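Local coordinates for protein cGAS/DncV-like nucleotidyltransferase in E. coli homolog (Elizabethkingia meningoseptica ATCC 13253 = NBRC 12535, PDB 6E0O) that synthesises cyclic dinucleotide second messengers from nucleoside triphosphates, probably with magnesium as cofactor, as the signal-producing enzyme of a CBASS antiphage defence system, at residues A[59-73]-A[133-145]. Residues are numbered along the deposited sequence; the frame is centred on the assembly and turned at random.
Sequences NSDVDIVMRYDDAFY and ITADVIPCFVLKR. With MG (magnesium ion), chain D; nucleotides of chain B.
Asp63 and Asp136 sit abreast on neighbouring parallel strands, 62-68 and 135-145, and present their carboxylates on the same face of the sheet. Going outward along Asp63, CB lies 4.0 Å from CD1 of Ile138. CG stands anti to the carbonyl carbon (chi1 -56°), which turns the carboxylate toward the metal and the nucleotide, CG itself being 3.4 Å from O2' of adenosine A2 of chain B. From there the two oxygens divide the work: OD2 binds magnesium at 2.1 Å, while OD1 accepts a hydrogen bond from a magnesium-bound water and lies 2.7 Å from O3' of A2. The same O3' is 3.0 Å from OD2 of Asp136, so one hydroxyl lies between two carboxylates whose OD1 (Asp63) and OD2 (Asp136) are themselves just 3.7 Å apart.

Seven backbone hydrogen bonds join the strands, from Val62 N to Thr134 O as far as Tyr68 N to Cys140 O. The other face is largely apolar, with Val62, Ile64, Ala135 and Val137, the last two covered by helix 21-38; just ahead of the strand, Ile133 CD1 packs 3.5 Å from Val62 CG1. Past strand 62-68, the chain turns back and Phe72 lays one ring face on Val142, whose CG1 sits 3.9 Å from the ring centroid, almost on its normal.

These are two adjacent strands of the mixed sheet of the nucleotidyltransferase fold, with Asp61, Asp63 and Asp136 matching the family's metal-binding acidic triad. A water not bound to the metal links Asp61 OD2 to Asp136 OD2, weakly at Asp136; separately, Asp61 O accepts from a magnesium ligand water. O3', set between both carboxylates, is consistent with the nucleophile of the next phosphodiester bond.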
# COMPACT_ATOMS: atom_id res chain seq x y z
N ASN A 59 -14.31 -6.89 0.39
CA ASN A 59 -14.59 -6.27 -0.91
C ASN A 59 -13.70 -5.05 -1.15
O ASN A 59 -14.15 -4.05 -1.71
CB ASN A 59 -16.07 -5.90 -1.02
CG ASN A 59 -16.58 -5.97 -2.44
OD1 ASN A 59 -16.50 -7.02 -3.08
ND2 ASN A 59 -17.10 -4.86 -2.95
N SER A 60 -12.44 -5.13 -0.75
CA SER A 60 -11.54 -3.99 -0.84
C SER A 60 -11.22 -3.64 -2.30
O SER A 60 -11.16 -4.52 -3.17
CB SER A 60 -10.22 -4.30 -0.12
OG SER A 60 -10.38 -4.45 1.27
N ASP A 61 -10.95 -2.36 -2.54
CA ASP A 61 -10.52 -1.91 -3.85
C ASP A 61 -9.11 -2.42 -4.16
O ASP A 61 -8.25 -2.52 -3.28
CB ASP A 61 -10.47 -0.38 -3.92
CG ASP A 61 -11.82 0.28 -3.63
OD1 ASP A 61 -12.84 -0.42 -3.49
OD2 ASP A 61 -11.83 1.53 -3.53
N VAL A 62 -8.87 -2.73 -5.44
CA VAL A 62 -7.58 -3.22 -5.91
C VAL A 62 -6.87 -2.15 -6.74
O VAL A 62 -7.51 -1.44 -7.53
CB VAL A 62 -7.72 -4.52 -6.73
CG1 VAL A 62 -8.60 -4.31 -7.97
CG2 VAL A 62 -6.35 -5.05 -7.12
N ASP A 63 -5.55 -2.05 -6.57
CA ASP A 63 -4.71 -1.09 -7.28
C ASP A 63 -4.00 -1.80 -8.43
O ASP A 63 -3.09 -2.60 -8.21
CB ASP A 63 -3.72 -0.48 -6.30
CG ASP A 63 -4.42 0.14 -5.12
OD1 ASP A 63 -5.25 1.04 -5.37
OD2 ASP A 63 -4.19 -0.31 -3.97
N ILE A 64 -4.45 -1.49 -9.65
CA ILE A 64 -3.91 -2.09 -10.86
C ILE A 64 -3.03 -1.06 -11.54
O ILE A 64 -3.52 -0.01 -11.99
CB ILE A 64 -5.04 -2.54 -11.81
CG1 ILE A 64 -5.97 -3.51 -11.10
CG2 ILE A 64 -4.47 -3.12 -13.09
CD1 ILE A 64 -7.19 -3.88 -11.93
N VAL A 65 -1.74 -1.35 -11.64
CA VAL A 65 -0.78 -0.45 -12.26
C VAL A 65 -0.68 -0.77 -13.75
O VAL A 65 -0.57 -1.94 -14.13
CB VAL A 65 0.60 -0.57 -11.59
CG1 VAL A 65 1.55 0.43 -12.22
CG2 VAL A 65 0.51 -0.36 -10.09
N MET A 66 -0.75 0.26 -14.58
CA MET A 66 -0.55 0.12 -16.02
C MET A 66 0.67 0.94 -16.40
O MET A 66 0.58 2.16 -16.57
CB MET A 66 -1.77 0.55 -16.81
CG MET A 66 -1.65 0.19 -18.28
SD MET A 66 -2.74 1.07 -19.40
CE MET A 66 -1.87 2.62 -19.52
N ARG A 67 1.81 0.28 -16.54
CA ARG A 67 3.08 0.94 -16.81
C ARG A 67 3.32 0.97 -18.31
O ARG A 67 3.57 -0.06 -18.94
CB ARG A 67 4.21 0.19 -16.10
CG ARG A 67 5.57 0.87 -16.20
CD ARG A 67 6.66 0.01 -15.56
NE ARG A 67 6.86 -1.24 -16.30
CZ ARG A 67 7.55 -2.27 -15.82
NH1 ARG A 67 8.09 -2.19 -14.62
NH2 ARG A 67 7.67 -3.37 -16.54
N TYR A 68 3.22 2.16 -18.90
CA TYR A 68 3.49 2.34 -20.32
C TYR A 68 5.00 2.37 -20.45
O TYR A 68 5.66 3.27 -19.94
CB TYR A 68 2.86 3.62 -20.84
CG TYR A 68 2.95 3.68 -22.35
CD1 TYR A 68 4.10 4.12 -22.97
CD2 TYR A 68 1.90 3.24 -23.14
CE1 TYR A 68 4.20 4.15 -24.35
CE2 TYR A 68 1.99 3.25 -24.51
CZ TYR A 68 3.13 3.71 -25.11
OH TYR A 68 3.20 3.72 -26.48
N ASP A 69 5.56 1.37 -21.12
CA ASP A 69 6.99 1.14 -21.00
C ASP A 69 7.61 0.64 -22.30
O ASP A 69 8.70 0.04 -22.26
CB ASP A 69 7.28 0.19 -19.85
CG ASP A 69 6.54 -1.12 -19.99
OD1 ASP A 69 6.07 -1.42 -21.11
OD2 ASP A 69 6.45 -1.85 -18.99
N ASP A 70 6.97 0.90 -23.43
CA ASP A 70 7.46 0.43 -24.72
C ASP A 70 8.91 0.84 -24.97
O ASP A 70 9.66 0.07 -25.57
CB ASP A 70 6.54 1.00 -25.81
CG ASP A 70 6.86 0.48 -27.19
OD1 ASP A 70 6.91 -0.76 -27.36
OD2 ASP A 70 7.02 1.31 -28.10
N ALA A 71 9.32 2.01 -24.48
CA ALA A 71 10.68 2.47 -24.72
C ALA A 71 11.71 1.65 -23.95
O ALA A 71 12.87 1.55 -24.39
CB ALA A 71 10.81 3.95 -24.33
N PHE A 72 11.33 1.10 -22.81
CA PHE A 72 12.24 0.35 -21.95
C PHE A 72 12.10 -1.15 -22.11
O PHE A 72 13.09 -1.87 -21.94
CB PHE A 72 11.97 0.70 -20.48
CG PHE A 72 12.35 2.09 -20.11
CD1 PHE A 72 11.43 3.12 -20.24
CD2 PHE A 72 13.62 2.39 -19.65
CE1 PHE A 72 11.78 4.42 -19.93
CE2 PHE A 72 13.97 3.68 -19.33
CZ PHE A 72 13.05 4.70 -19.47
N TYR A 73 10.88 -1.64 -22.40
CA TYR A 73 10.59 -3.06 -22.60
C TYR A 73 9.88 -3.17 -23.94
O TYR A 73 8.67 -3.41 -24.01
CB TYR A 73 9.75 -3.61 -21.44
CG TYR A 73 10.46 -3.43 -20.12
CD1 TYR A 73 11.53 -4.26 -19.77
CD2 TYR A 73 10.10 -2.43 -19.23
CE1 TYR A 73 12.20 -4.09 -18.57
CE2 TYR A 73 10.77 -2.25 -18.04
CZ TYR A 73 11.82 -3.08 -17.72
OH TYR A 73 12.48 -2.93 -16.53
N ILE A 133 -14.93 -6.23 -7.76
CA ILE A 133 -14.53 -5.17 -6.87
C ILE A 133 -14.24 -3.91 -7.67
O ILE A 133 -14.01 -3.94 -8.88
CB ILE A 133 -13.32 -5.56 -6.00
CG1 ILE A 133 -12.12 -5.88 -6.87
CG2 ILE A 133 -13.69 -6.73 -5.09
CD1 ILE A 133 -10.86 -6.21 -6.07
N THR A 134 -14.23 -2.78 -6.97
CA THR A 134 -13.73 -1.53 -7.53
C THR A 134 -12.22 -1.61 -7.70
O THR A 134 -11.50 -2.22 -6.90
CB THR A 134 -14.11 -0.39 -6.60
OG1 THR A 134 -15.53 -0.25 -6.60
CG2 THR A 134 -13.46 0.91 -7.02
N ALA A 135 -11.74 -0.96 -8.75
CA ALA A 135 -10.33 -0.94 -9.06
C ALA A 135 -9.88 0.49 -9.29
O ALA A 135 -10.60 1.29 -9.88
CB ALA A 135 -10.00 -1.76 -10.31
N ASP A 136 -8.68 0.79 -8.81
CA ASP A 136 -7.97 2.01 -9.15
C ASP A 136 -6.92 1.63 -10.18
O ASP A 136 -6.04 0.81 -9.90
CB ASP A 136 -7.27 2.56 -7.91
CG ASP A 136 -8.22 3.24 -6.96
OD1 ASP A 136 -9.41 3.40 -7.32
OD2 ASP A 136 -7.77 3.64 -5.86
N VAL A 137 -7.02 2.20 -11.38
CA VAL A 137 -6.05 1.96 -12.44
C VAL A 137 -5.05 3.11 -12.43
O VAL A 137 -5.44 4.28 -12.52
CB VAL A 137 -6.74 1.82 -13.80
CG1 VAL A 137 -5.71 1.64 -14.90
CG2 VAL A 137 -7.72 0.66 -13.75
N ILE A 138 -3.77 2.77 -12.32
CA ILE A 138 -2.71 3.76 -12.14
C ILE A 138 -1.83 3.75 -13.39
O ILE A 138 -0.87 2.98 -13.46
CB ILE A 138 -1.88 3.47 -10.88
CG1 ILE A 138 -2.81 3.39 -9.66
CG2 ILE A 138 -0.84 4.54 -10.68
CD1 ILE A 138 -2.30 2.52 -8.57
N PRO A 139 -2.14 4.57 -14.40
CA PRO A 139 -1.19 4.72 -15.52
C PRO A 139 0.09 5.37 -15.03
O PRO A 139 0.07 6.25 -14.16
CB PRO A 139 -1.95 5.61 -16.51
CG PRO A 139 -2.89 6.39 -15.67
CD PRO A 139 -3.30 5.46 -14.54
N CYS A 140 1.22 4.94 -15.59
CA CYS A 140 2.51 5.44 -15.15
C CYS A 140 3.57 5.09 -16.18
O CYS A 140 3.31 4.38 -17.16
CB CYS A 140 2.89 4.87 -13.78
SG CYS A 140 3.03 3.07 -13.77
N PHE A 141 4.77 5.61 -15.95
CA PHE A 141 5.95 5.33 -16.75
C PHE A 141 7.03 4.70 -15.87
O PHE A 141 6.96 4.72 -14.64
CB PHE A 141 6.53 6.64 -17.32
CG PHE A 141 5.65 7.33 -18.34
CD1 PHE A 141 5.18 6.66 -19.46
CD2 PHE A 141 5.35 8.67 -18.20
CE1 PHE A 141 4.41 7.32 -20.40
CE2 PHE A 141 4.58 9.33 -19.15
CZ PHE A 141 4.10 8.65 -20.24
N VAL A 142 8.04 4.12 -16.53
CA VAL A 142 9.24 3.68 -15.84
C VAL A 142 9.97 4.86 -15.23
O VAL A 142 10.09 5.93 -15.83
CB VAL A 142 10.16 2.94 -16.82
CG1 VAL A 142 11.52 2.64 -16.20
CG2 VAL A 142 9.51 1.67 -17.31
N LEU A 143 10.49 4.65 -14.02
CA LEU A 143 11.30 5.62 -13.31
C LEU A 143 12.63 4.99 -12.93
O LEU A 143 12.66 3.86 -12.44
CB LEU A 143 10.61 6.05 -12.02
CG LEU A 143 11.46 6.86 -11.04
CD1 LEU A 143 11.65 8.26 -11.59
CD2 LEU A 143 10.85 6.88 -9.66
N LYS A 144 13.72 5.74 -13.11
CA LYS A 144 15.02 5.34 -12.59
C LYS A 144 15.56 6.47 -11.73
O LYS A 144 15.58 7.62 -12.17
CB LYS A 144 15.98 5.00 -13.73
CG LYS A 144 15.46 3.81 -14.50
CD LYS A 144 16.39 3.34 -15.58
CE LYS A 144 15.85 2.05 -16.15
NZ LYS A 144 16.69 1.53 -17.25
N ARG A 145 15.97 6.13 -10.51
CA ARG A 145 16.49 7.12 -9.58
C ARG A 145 17.62 6.52 -8.76
O ARG A 145 17.57 5.35 -8.37
CB ARG A 145 15.42 7.60 -8.59
CG ARG A 145 14.41 8.56 -9.18
CD ARG A 145 15.07 9.80 -9.74
NE ARG A 145 14.13 10.59 -10.54
CZ ARG A 145 13.14 11.31 -10.04
NH1 ARG A 145 12.94 11.34 -8.72
NH2 ARG A 145 12.33 11.99 -10.84
MG MG D . -5.03 0.17 -2.09
P A B 2 -4.17 7.81 -2.17
OP1 A B 2 -3.15 8.77 -2.66
OP2 A B 2 -5.55 8.30 -1.88
O5' A B 2 -4.29 6.64 -3.25
C5' A B 2 -5.05 6.82 -4.45
C4' A B 2 -4.59 5.89 -5.54
O4' A B 2 -3.26 6.30 -5.98
C3' A B 2 -4.47 4.42 -5.13
O3' A B 2 -4.81 3.57 -6.22
C2' A B 2 -2.99 4.28 -4.80
O2' A B 2 -2.47 2.97 -4.95
C1' A B 2 -2.34 5.25 -5.79
N9 A B 2 -1.10 5.83 -5.28
C8 A B 2 -0.98 6.80 -4.31
N7 A B 2 0.26 7.13 -4.04
C5 A B 2 1.01 6.32 -4.88
C6 A B 2 2.39 6.17 -5.07
N6 A B 2 3.33 6.87 -4.43
N1 A B 2 2.78 5.28 -6.00
C2 A B 2 1.88 4.57 -6.66
N3 A B 2 0.55 4.61 -6.57
C4 A B 2 0.18 5.51 -5.65
O HOH W 1 -14.29 -2.74 -4.04
O HOH W 2 -8.83 2.72 -2.83
O HOH W 3 -5.78 -1.79 -2.31
O HOH W 4 -6.61 0.90 -3.12
O HOH W 5 8.13 4.24 -19.41